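Long-range contacts in glutathione uptake transporter (Shewanella oneidensis, PDB 4UVM), which probably carries small peptides across the membrane, as a member of the proton-dependent oligopeptide transporter family of the major facilitator superfamily: residues G241-L249 / G260-F271; F63-G74 / L116-K127. All coordinates share one frame; numbering follows the deposited sequence.

Contact 1: residues G241-L249 / G260-F271; sequences GGVSAAYAL and GLCCAMVLVMGF. With 78N ((2R)-2,3-dihydroxypropyl(7Z)-pentadec-7-enoate), chain D.
With its CG set beside the backbone N (chi1 -68°), L267 sends CD1 across to the facing helix, where it rests on the S244 backbone and lies 3.7 Å from S244 CB. V268, whose CG1 stands anti to its own N (chi1 164°), splits its branches: CG2 packs 3.7 Å from A245 CB, while CG1 faces the acyl chain of a bound monoacylglycerol, 4.0 Å from its C9. Small residues hold the middle of the interface. A245 CB meets A264 CB at 3.7 Å, and A248 CB lies 3.9 Å from C263 CB. L249 crosses L261 obliquely, its CD1 also reaching A264 CB. F271 brings ring atom CD2 within 3.6 Å of G241 CA, an approach that a side chain at the glycine would obstruct. Exchanging F271 for an alanine is likely to leave G241 and S244 without their aromatic neighbour and to open a gap at that end. The S244 hydroxyl is bonded to I240 O in its own helix, and no hydrogen bond joins the segments. Such close, apolar packing, with axes 8.0 Å apart and nearly antiparallel at 169°, is consistent with a transmembrane helical hairpin, such as the extra helix pair found between the two bundles of bacterial POT transporters.

Contact 2: residues F63-G74 / L116-K127; sequences FVIGVYFFPLLG and LFLIALGSGGIK. With 78M ((2S)-2,3-dihydroxypropyl(7Z)-pentadec-7-enoate), chain B.
The F63 ring is sandwiched between L116 CD2 on one face and V67 CG2 of its own helix on the other, with L116 O and I119 CG2 at its edge. F70 receives L121 CD1 over the centre of one face, 3.6 Å from the centroid, while its edge points at A120 O and at the face of F117 in an offset edge-to-face pair (planes at 87°). C15 of the bound monoacylglycerol lies over one face of F69, and G66, L116, F117 and A120 also line that lipid's pocket. K127 NZ stands over one face of the Y68 ring, 3.7 Å from the centroid, in a cation-pi contact. Bends at chi3 and chi4 turn the same NZ to V67 O, a hydrogen bond of 2.8 Å from above the carbonyl plane. Where the backbones come close, G74 CA makes a CH···O contact of 3.5 Å with G125 O; a side chain on G124 would run into V67 O, and one on G74 into G125 O. Y68 O bonds T447 of helix 439-463. One ammonium thus grips both a carbonyl and an aromatic face where helix 49-67 ends, so its charge is probably eased in a largely apolar interface.

How the contacts relate
Along the chain both segments of contact 2 precede those of contact 1, and their centres lie about 20 Å apart. They share no helix: contact 2 joins helices 49-67 and 71-82 to helix 109-125, whereas contact 1 pairs helix 233-250 with helix 257-278. They nevertheless touch, C262 SG packing 3.6 Å from I65 CG2 and M265 SD lying 3.8 Å from F69 CE1. Helix 439-463 contacts side chains of both. Lipid joins them too, since one pocket takes G66, F69 and A120 from contact 2 and C262 from contact 1. Helix 257-278 thus appears to carry the peripheral pair of contact 1 onto the broken helix 49-67/71-82 nearer the chain centre, with a lipid chain at their junction.

Contact 1: residues G241-L249 / G260-F271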
loop_
_atom_site.group_PDB
_atom_site.type_symbol
_atom_site.label_atom_id
_atom_site.label_comp_id
_atom_site.label_asym_id
_atom_site.label_seq_id
_atom_site.Cartn_x
_atom_site.Cartn_y
_atom_site.Cartn_z
ATOM N N GLY A 241 -4.020 9.373 -23.319
ATOM C CA GLY A 241 -3.462 9.275 -21.984
ATOM C C GLY A 241 -2.230 10.145 -21.827
ATOM O O GLY A 241 -2.007 10.738 -20.773
ATOM N N GLY A 242 -1.429 10.222 -22.884
ATOM C CA GLY A 242 -0.266 11.088 -22.897
ATOM C C GLY A 242 -0.681 12.545 -22.847
ATOM O O GLY A 242 -0.028 13.363 -22.203
ATOM N N VAL A 243 -1.774 12.865 -23.532
ATOM C CA VAL A 243 -2.326 14.214 -23.519
ATOM C C VAL A 243 -2.967 14.510 -22.165
ATOM O O VAL A 243 -2.744 15.572 -21.580
ATOM C CB VAL A 243 -3.366 14.416 -24.645
ATOM C CG1 VAL A 243 -4.136 15.711 -24.437
ATOM C CG2 VAL A 243 -2.686 14.412 -26.004
ATOM N N SER A 244 -3.756 13.555 -21.673
ATOM C CA SER A 244 -4.432 13.686 -20.386
ATOM C C SER A 244 -3.448 13.872 -19.241
ATOM O O SER A 244 -3.653 14.714 -18.365
ATOM C CB SER A 244 -5.305 12.462 -20.117
ATOM O OG SER A 244 -6.332 12.353 -21.082
ATOM N N ALA A 245 -2.385 13.075 -19.248
ATOM C CA ALA A 245 -1.344 13.180 -18.236
ATOM C C ALA A 245 -0.760 14.584 -18.232
ATOM O O ALA A 245 -0.493 15.153 -17.173
ATOM C CB ALA A 245 -0.254 12.152 -18.481
ATOM N N ALA A 246 -0.577 15.140 -19.425
ATOM C CA ALA A 246 -0.039 16.487 -19.570
ATOM C C ALA A 246 -0.994 17.516 -18.979
ATOM O O ALA A 246 -0.565 18.522 -18.420
ATOM C CB ALA A 246 0.240 16.795 -21.033
ATOM N N TYR A 247 -2.292 17.251 -19.100
ATOM C CA TYR A 247 -3.308 18.127 -18.532
ATOM C C TYR A 247 -3.313 18.039 -17.011
ATOM O O TYR A 247 -3.735 18.972 -16.328
ATOM C CB TYR A 247 -4.693 17.778 -19.079
ATOM C CG TYR A 247 -5.802 18.661 -18.545
ATOM C CD1 TYR A 247 -5.740 20.042 -18.678
ATOM C CD2 TYR A 247 -6.919 18.114 -17.924
ATOM C CE1 TYR A 247 -6.753 20.854 -18.198
ATOM C CE2 TYR A 247 -7.938 18.916 -17.442
ATOM C CZ TYR A 247 -7.850 20.287 -17.581
ATOM O OH TYR A 247 -8.860 21.097 -17.105
ATOM N N ALA A 248 -2.850 16.908 -16.486
ATOM C CA ALA A 248 -2.747 16.725 -15.043
ATOM C C ALA A 248 -1.432 17.297 -14.529
ATOM O O ALA A 248 -1.375 17.887 -13.449
ATOM C CB ALA A 248 -2.865 15.254 -14.680
ATOM N N LEU A 249 -0.377 17.123 -15.319
ATOM C CA LEU A 249 0.944 17.629 -14.969
ATOM C C LEU A 249 0.987 19.156 -14.972
ATOM O O LEU A 249 1.678 19.764 -14.154
ATOM C CB LEU A 249 1.995 17.073 -15.928
ATOM C CG LEU A 249 3.265 16.512 -15.289
ATOM C CD1 LEU A 249 2.922 15.420 -14.287
ATOM C CD2 LEU A 249 4.202 15.979 -16.362
ATOM N N GLY A 260 -0.146 15.210 -8.658
ATOM C CA GLY A 260 -0.084 15.397 -10.097
ATOM C C GLY A 260 0.679 14.300 -10.815
ATOM O O GLY A 260 0.246 13.822 -11.861
ATOM N N LEU A 261 1.815 13.898 -10.251
ATOM C CA LEU A 261 2.645 12.851 -10.839
ATOM C C LEU A 261 1.939 11.500 -10.863
ATOM O O LEU A 261 2.148 10.694 -11.769
ATOM C CB LEU A 261 3.963 12.725 -10.078
ATOM C CG LEU A 261 4.928 13.901 -10.224
ATOM C CD1 LEU A 261 6.153 13.695 -9.347
ATOM C CD2 LEU A 261 5.328 14.079 -11.678
ATOM N N CYS A 262 1.105 11.251 -9.860
ATOM C CA CYS A 262 0.360 10.002 -9.798
ATOM C C CYS A 262 -0.808 10.011 -10.772
ATOM O O CYS A 262 -1.097 8.998 -11.408
ATOM C CB CYS A 262 -0.136 9.739 -8.378
ATOM S SG CYS A 262 1.021 8.796 -7.367
ATOM N N CYS A 263 -1.478 11.155 -10.886
ATOM C CA CYS A 263 -2.576 11.307 -11.837
ATOM C C CYS A 263 -2.089 11.020 -13.249
ATOM O O CYS A 263 -2.742 10.302 -14.009
ATOM C CB CYS A 263 -3.174 12.713 -11.768
ATOM S SG CYS A 263 -4.136 13.040 -10.280
ATOM N N ALA A 264 -0.934 11.582 -13.588
ATOM C CA ALA A 264 -0.318 11.340 -14.882
ATOM C C ALA A 264 -0.028 9.857 -15.052
ATOM O O ALA A 264 -0.388 9.257 -16.062
ATOM C CB ALA A 264 0.955 12.153 -15.026
ATOM N N MET A 265 0.609 9.271 -14.044
ATOM C CA MET A 265 0.973 7.862 -14.074
ATOM C C MET A 265 -0.250 6.967 -14.253
ATOM O O MET A 265 -0.222 6.014 -15.031
ATOM C CB MET A 265 1.714 7.481 -12.796
ATOM C CG MET A 265 2.222 6.053 -12.785
ATOM S SD MET A 265 2.597 5.468 -11.124
ATOM C CE MET A 265 0.951 5.295 -10.446
ATOM N N VAL A 266 -1.320 7.281 -13.530
ATOM C CA VAL A 266 -2.550 6.498 -13.596
ATOM C C VAL A 266 -3.209 6.608 -14.967
ATOM O O VAL A 266 -3.573 5.598 -15.573
ATOM C CB VAL A 266 -3.554 6.935 -12.511
ATOM C CG1 VAL A 266 -4.942 6.383 -12.809
ATOM C CG2 VAL A 266 -3.078 6.483 -11.140
ATOM N N LEU A 267 -3.354 7.836 -15.453
ATOM C CA LEU A 267 -3.957 8.076 -16.759
ATOM C C LEU A 267 -3.174 7.386 -17.868
ATOM O O LEU A 267 -3.759 6.786 -18.769
ATOM C CB LEU A 267 -4.043 9.575 -17.046
ATOM C CG LEU A 267 -5.011 10.378 -16.183
ATOM C CD1 LEU A 267 -4.852 11.859 -16.471
ATOM C CD2 LEU A 267 -6.440 9.925 -16.423
ATOM N N VAL A 268 -1.849 7.475 -17.799
ATOM C CA VAL A 268 -0.995 6.860 -18.808
ATOM C C VAL A 268 -1.185 5.351 -18.815
ATOM O O VAL A 268 -1.575 4.781 -19.832
ATOM C CB VAL A 268 0.492 7.195 -18.585
ATOM C CG1 VAL A 268 1.376 6.257 -19.387
ATOM C CG2 VAL A 268 0.768 8.642 -18.975
ATOM N N MET A 269 -0.934 4.705 -17.681
ATOM C CA MET A 269 -1.042 3.252 -17.616
ATOM C C MET A 269 -2.491 2.798 -17.781
ATOM O O MET A 269 -2.751 1.673 -18.199
ATOM C CB MET A 269 -0.466 2.720 -16.301
ATOM C CG MET A 269 -1.459 2.659 -15.159
ATOM S SD MET A 269 -0.799 1.744 -13.756
ATOM C CE MET A 269 0.533 2.834 -13.264
ATOM N N GLY A 270 -3.431 3.678 -17.456
ATOM C CA GLY A 270 -4.839 3.357 -17.583
ATOM C C GLY A 270 -5.291 3.330 -19.030
ATOM O O GLY A 270 -5.989 2.412 -19.450
ATOM N N PHE A 271 -4.887 4.341 -19.795
ATOM C CA PHE A 271 -5.278 4.443 -21.199
ATOM C C PHE A 271 -4.432 3.555 -22.111
ATOM O O PHE A 271 -4.938 3.015 -23.097
ATOM C CB PHE A 271 -5.201 5.895 -21.677
ATOM C CG PHE A 271 -6.448 6.688 -21.411
ATOM C CD1 PHE A 271 -7.651 6.327 -22.000
ATOM C CD2 PHE A 271 -6.419 7.801 -20.586
ATOM C CE1 PHE A 271 -8.804 7.056 -21.762
ATOM C CE2 PHE A 271 -7.570 8.535 -20.347
ATOM C CZ PHE A 271 -8.763 8.160 -20.937
HETATM O O22 78N D . 8.782 -6.764 -13.816
HETATM C C19 78N D . 7.736 -5.873 -13.667
HETATM C C18 78N D . 7.248 -5.161 -14.881
HETATM O O20 78N D . 6.907 -6.085 -15.838
HETATM C C17 78N D . 6.041 -4.342 -14.554
HETATM O O16 78N D . 5.781 -3.203 -15.305
HETATM C C8 78N D . 4.911 -2.250 -14.809
HETATM O O15 78N D . 4.529 -2.325 -13.647
HETATM C C7 78N D . 4.420 -1.122 -15.685
HETATM C C6 78N D . 4.745 0.294 -15.291
HETATM C C5 78N D . 3.633 1.142 -14.721
HETATM C C4 78N D . 3.829 2.635 -14.677
HETATM C C3 78N D . 3.445 3.423 -15.901
HETATM C C2 78N D . 4.560 3.853 -16.832
HETATM C C1 78N D . 4.514 3.594 -18.197
HETATM C C9 78N D . 3.341 2.868 -18.824
HETATM C C10 78N D . 3.576 1.479 -19.349
HETATM C C11 78N D . 2.398 0.720 -19.879
HETATM C C12 78N D . 1.467 0.128 -18.873
HETATM C C13 78N D . 0.371 -0.759 -19.357
HETATM C C15 78N D . -0.923 -0.842 -17.158
HETATM C C14 78N D . -0.340 -1.579 -18.321
#

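Contact 2: residues F63-G74 / L116-K127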
loop_
_atom_site.group_PDB
_atom_site.type_symbol
_atom_site.label_atom_id
_atom_site.label_comp_id
_atom_site.label_asym_id
_atom_site.label_seq_id
_atom_site.Cartn_x
_atom_site.Cartn_y
_atom_site.Cartn_z
ATOM N N PHE A 63 3.597 10.631 1.398
ATOM C CA PHE A 63 4.714 9.833 1.861
ATOM C C PHE A 63 4.471 8.360 1.576
ATOM O O PHE A 63 5.356 7.660 1.084
ATOM C CB PHE A 63 4.946 10.047 3.353
ATOM C CG PHE A 63 5.857 9.034 3.962
ATOM C CD1 PHE A 63 7.204 9.023 3.644
ATOM C CD2 PHE A 63 5.370 8.088 4.843
ATOM C CE1 PHE A 63 8.047 8.089 4.193
ATOM C CE2 PHE A 63 6.213 7.150 5.399
ATOM C CZ PHE A 63 7.552 7.152 5.072
ATOM N N VAL A 64 3.266 7.899 1.899
ATOM C CA VAL A 64 2.869 6.514 1.677
ATOM C C VAL A 64 2.940 6.170 0.196
ATOM O O VAL A 64 3.423 5.102 -0.181
ATOM C CB VAL A 64 1.444 6.255 2.201
ATOM C CG1 VAL A 64 0.948 4.892 1.758
ATOM C CG2 VAL A 64 1.410 6.374 3.717
ATOM N N ILE A 65 2.462 7.092 -0.634
ATOM C CA ILE A 65 2.512 6.942 -2.083
ATOM C C ILE A 65 3.918 6.582 -2.565
ATOM O O ILE A 65 4.093 5.640 -3.337
ATOM C CB ILE A 65 2.022 8.232 -2.783
ATOM C CG1 ILE A 65 0.495 8.255 -2.827
ATOM C CG2 ILE A 65 2.584 8.345 -4.189
ATOM C CD1 ILE A 65 -0.075 9.510 -3.442
ATOM N N GLY A 66 4.919 7.313 -2.089
ATOM C CA GLY A 66 6.294 7.034 -2.456
ATOM C C GLY A 66 6.791 5.710 -1.905
ATOM O O GLY A 66 7.648 5.060 -2.501
ATOM N N VAL A 67 6.249 5.309 -0.760
ATOM C CA VAL A 67 6.651 4.063 -0.122
ATOM C C VAL A 67 6.225 2.870 -0.971
ATOM O O VAL A 67 6.975 1.907 -1.127
ATOM C CB VAL A 67 6.054 3.940 1.299
ATOM C CG1 VAL A 67 6.234 2.535 1.850
ATOM C CG2 VAL A 67 6.691 4.961 2.226
ATOM N N TYR A 68 5.026 2.949 -1.537
ATOM C CA TYR A 68 4.503 1.871 -2.370
ATOM C C TYR A 68 4.632 2.164 -3.866
ATOM O O TYR A 68 3.970 1.531 -4.687
ATOM C CB TYR A 68 3.042 1.591 -2.013
ATOM C CG TYR A 68 2.869 0.922 -0.669
ATOM C CD1 TYR A 68 2.997 -0.456 -0.539
ATOM C CD2 TYR A 68 2.579 1.664 0.471
ATOM C CE1 TYR A 68 2.842 -1.077 0.686
ATOM C CE2 TYR A 68 2.420 1.052 1.702
ATOM C CZ TYR A 68 2.554 -0.320 1.801
ATOM O OH TYR A 68 2.399 -0.942 3.019
ATOM N N PHE A 69 5.482 3.123 -4.217
ATOM C CA PHE A 69 5.784 3.398 -5.617
ATOM C C PHE A 69 7.200 2.962 -5.944
ATOM O O PHE A 69 7.460 2.360 -6.983
ATOM C CB PHE A 69 5.619 4.884 -5.942
ATOM C CG PHE A 69 6.241 5.286 -7.251
ATOM C CD1 PHE A 69 5.583 5.048 -8.447
ATOM C CD2 PHE A 69 7.490 5.889 -7.289
ATOM C CE1 PHE A 69 6.152 5.409 -9.652
ATOM C CE2 PHE A 69 8.066 6.250 -8.494
ATOM C CZ PHE A 69 7.394 6.011 -9.677
ATOM N N PHE A 70 8.111 3.275 -5.031
ATOM C CA PHE A 70 9.530 3.002 -5.211
ATOM C C PHE A 70 9.973 1.527 -5.220
ATOM O O PHE A 70 11.133 1.258 -5.534
ATOM C CB PHE A 70 10.316 3.756 -4.137
ATOM C CG PHE A 70 10.484 5.219 -4.433
ATOM C CD1 PHE A 70 10.704 5.652 -5.730
ATOM C CD2 PHE A 70 10.407 6.162 -3.423
ATOM C CE1 PHE A 70 10.855 6.995 -6.012
ATOM C CE2 PHE A 70 10.558 7.512 -3.699
ATOM C CZ PHE A 70 10.783 7.926 -4.995
ATOM N N PRO A 71 9.089 0.570 -4.857
ATOM C CA PRO A 71 9.499 -0.805 -5.169
ATOM C C PRO A 71 9.843 -1.040 -6.643
ATOM O O PRO A 71 10.728 -1.843 -6.928
ATOM C CB PRO A 71 8.273 -1.623 -4.767
ATOM C CG PRO A 71 7.727 -0.884 -3.606
ATOM C CD PRO A 71 7.996 0.580 -3.864
ATOM N N LEU A 72 9.158 -0.350 -7.551
ATOM C CA LEU A 72 9.427 -0.477 -8.981
ATOM C C LEU A 72 10.852 -0.055 -9.330
ATOM O O LEU A 72 11.499 -0.673 -10.174
ATOM C CB LEU A 72 8.431 0.350 -9.796
ATOM C CG LEU A 72 7.144 -0.339 -10.259
ATOM C CD1 LEU A 72 6.306 -0.809 -9.079
ATOM C CD2 LEU A 72 6.338 0.588 -11.158
ATOM N N LEU A 73 11.336 1.002 -8.686
ATOM C CA LEU A 73 12.705 1.454 -8.908
ATOM C C LEU A 73 13.699 0.452 -8.330
ATOM O O LEU A 73 14.705 0.127 -8.957
ATOM C CB LEU A 73 12.927 2.836 -8.287
ATOM C CG LEU A 73 14.356 3.385 -8.364
ATOM C CD1 LEU A 73 14.805 3.544 -9.809
ATOM C CD2 LEU A 73 14.475 4.703 -7.615
ATOM N N GLY A 74 13.404 -0.041 -7.131
ATOM C CA GLY A 74 14.289 -0.963 -6.447
ATOM C C GLY A 74 14.475 -2.267 -7.194
ATOM O O GLY A 74 15.602 -2.692 -7.439
ATOM N N LEU A 116 11.590 12.441 4.616
ATOM C CA LEU A 116 10.491 11.529 4.325
ATOM C C LEU A 116 10.707 10.872 2.970
ATOM O O LEU A 116 10.428 9.689 2.791
ATOM C CB LEU A 116 9.148 12.264 4.348
ATOM C CG LEU A 116 8.579 12.655 5.711
ATOM C CD1 LEU A 116 7.243 13.352 5.542
ATOM C CD2 LEU A 116 8.434 11.431 6.596
ATOM N N PHE A 117 11.213 11.658 2.025
ATOM C CA PHE A 117 11.505 11.187 0.678
ATOM C C PHE A 117 12.558 10.079 0.684
ATOM O O PHE A 117 12.419 9.078 -0.016
ATOM C CB PHE A 117 11.971 12.357 -0.195
ATOM C CG PHE A 117 12.325 11.970 -1.603
ATOM C CD1 PHE A 117 11.352 11.916 -2.587
ATOM C CD2 PHE A 117 13.637 11.674 -1.949
ATOM C CE1 PHE A 117 11.676 11.567 -3.886
ATOM C CE2 PHE A 117 13.969 11.323 -3.245
ATOM C CZ PHE A 117 12.987 11.272 -4.216
ATOM N N LEU A 118 13.608 10.266 1.477
ATOM C CA LEU A 118 14.693 9.294 1.552
ATOM C C LEU A 118 14.247 8.007 2.237
ATOM O O LEU A 118 14.752 6.926 1.935
ATOM C CB LEU A 118 15.896 9.889 2.289
ATOM C CG LEU A 118 16.554 11.126 1.669
ATOM C CD1 LEU A 118 17.652 11.666 2.576
ATOM C CD2 LEU A 118 17.107 10.815 0.287
ATOM N N ILE A 119 13.304 8.124 3.163
ATOM C CA ILE A 119 12.756 6.954 3.835
ATOM C C ILE A 119 11.848 6.186 2.883
ATOM O O ILE A 119 11.888 4.958 2.827
ATOM C CB ILE A 119 11.976 7.340 5.104
ATOM C CG1 ILE A 119 12.917 7.978 6.126
ATOM C CG2 ILE A 119 11.289 6.122 5.708
ATOM C CD1 ILE A 119 12.221 8.460 7.375
ATOM N N ALA A 120 11.035 6.918 2.129
ATOM C CA ALA A 120 10.162 6.312 1.134
ATOM C C ALA A 120 10.992 5.644 0.042
ATOM O O ALA A 120 10.610 4.610 -0.504
ATOM C CB ALA A 120 9.235 7.356 0.538
ATOM N N LEU A 121 12.137 6.243 -0.264
ATOM C CA LEU A 121 13.037 5.704 -1.274
ATOM C C LEU A 121 13.739 4.452 -0.766
ATOM O O LEU A 121 13.919 3.484 -1.503
ATOM C CB LEU A 121 14.064 6.758 -1.686
ATOM C CG LEU A 121 14.982 6.412 -2.857
ATOM C CD1 LEU A 121 14.166 5.994 -4.070
ATOM C CD2 LEU A 121 15.867 7.597 -3.193
ATOM N N GLY A 122 14.129 4.472 0.501
ATOM C CA GLY A 122 14.841 3.358 1.092
ATOM C C GLY A 122 13.939 2.208 1.489
ATOM O O GLY A 122 14.235 1.057 1.187
ATOM N N SER A 123 12.838 2.516 2.170
ATOM C CA SER A 123 11.936 1.480 2.673
ATOM C C SER A 123 11.193 0.792 1.536
ATOM O O SER A 123 11.044 -0.431 1.531
ATOM C CB SER A 123 10.936 2.064 3.677
ATOM O OG SER A 123 10.142 3.074 3.081
ATOM N N GLY A 124 10.732 1.585 0.574
ATOM C CA GLY A 124 10.030 1.054 -0.579
ATOM C C GLY A 124 10.961 0.318 -1.521
ATOM O O GLY A 124 10.631 -0.752 -2.027
ATOM N N GLY A 125 12.135 0.897 -1.749
ATOM C CA GLY A 125 13.120 0.309 -2.637
ATOM C C GLY A 125 13.583 -1.085 -2.247
ATOM O O GLY A 125 13.890 -1.901 -3.112
ATOM N N ILE A 126 13.637 -1.364 -0.948
ATOM C CA ILE A 126 14.102 -2.666 -0.477
ATOM C C ILE A 126 12.954 -3.620 -0.182
ATOM O O ILE A 126 13.179 -4.765 0.204
ATOM C CB ILE A 126 14.963 -2.549 0.800
ATOM C CG1 ILE A 126 14.113 -2.088 1.986
ATOM C CG2 ILE A 126 16.140 -1.624 0.569
ATOM C CD1 ILE A 126 14.873 -2.012 3.293
ATOM N N LYS A 127 11.722 -3.152 -0.352
ATOM C CA LYS A 127 10.569 -3.976 -0.006
ATOM C C LYS A 127 10.436 -5.220 -0.897
ATOM O O LYS A 127 10.226 -6.315 -0.378
ATOM C CB LYS A 127 9.280 -3.151 -0.049
ATOM C CG LYS A 127 8.250 -3.566 0.996
ATOM C CD LYS A 127 6.965 -2.779 0.824
ATOM C CE LYS A 127 7.224 -1.277 0.841
ATOM N NZ LYS A 127 6.276 -0.565 -0.069
HETATM O O21 78M B . 2.830 20.933 1.612
HETATM C C20 78M B . 1.587 20.347 1.759
HETATM C C18 78M B . 1.021 19.622 0.586
HETATM O O19 78M B . -0.343 19.497 0.737
HETATM C C17 78M B . 1.630 18.262 0.462
HETATM O O2 78M B . 2.859 18.061 1.070
HETATM C C1 78M B . 3.747 17.159 0.522
HETATM O O1 78M B . 3.527 16.675 -0.582
HETATM C C2 78M B . 4.991 16.759 1.274
HETATM C C3 78M B . 5.326 15.295 1.305
HETATM C C4 78M B . 6.780 14.915 1.225
HETATM C C5 78M B . 7.127 13.455 1.252
HETATM C C6 78M B . 7.214 12.750 -0.074
HETATM C C7 78M B . 7.953 11.432 -0.113
HETATM C C8 78M B . 7.924 10.647 -1.252
HETATM C C9 78M B . 7.157 11.087 -2.476
HETATM C C10 78M B . 7.455 10.356 -3.754
HETATM C C11 78M B . 6.669 10.747 -4.966
HETATM C C12 78M B . 6.331 9.697 -5.975
HETATM C C13 78M B . 5.441 10.128 -7.089
HETATM C C15 78M B . 4.402 8.430 -8.695
HETATM C C14 78M B . 5.507 9.387 -8.388
#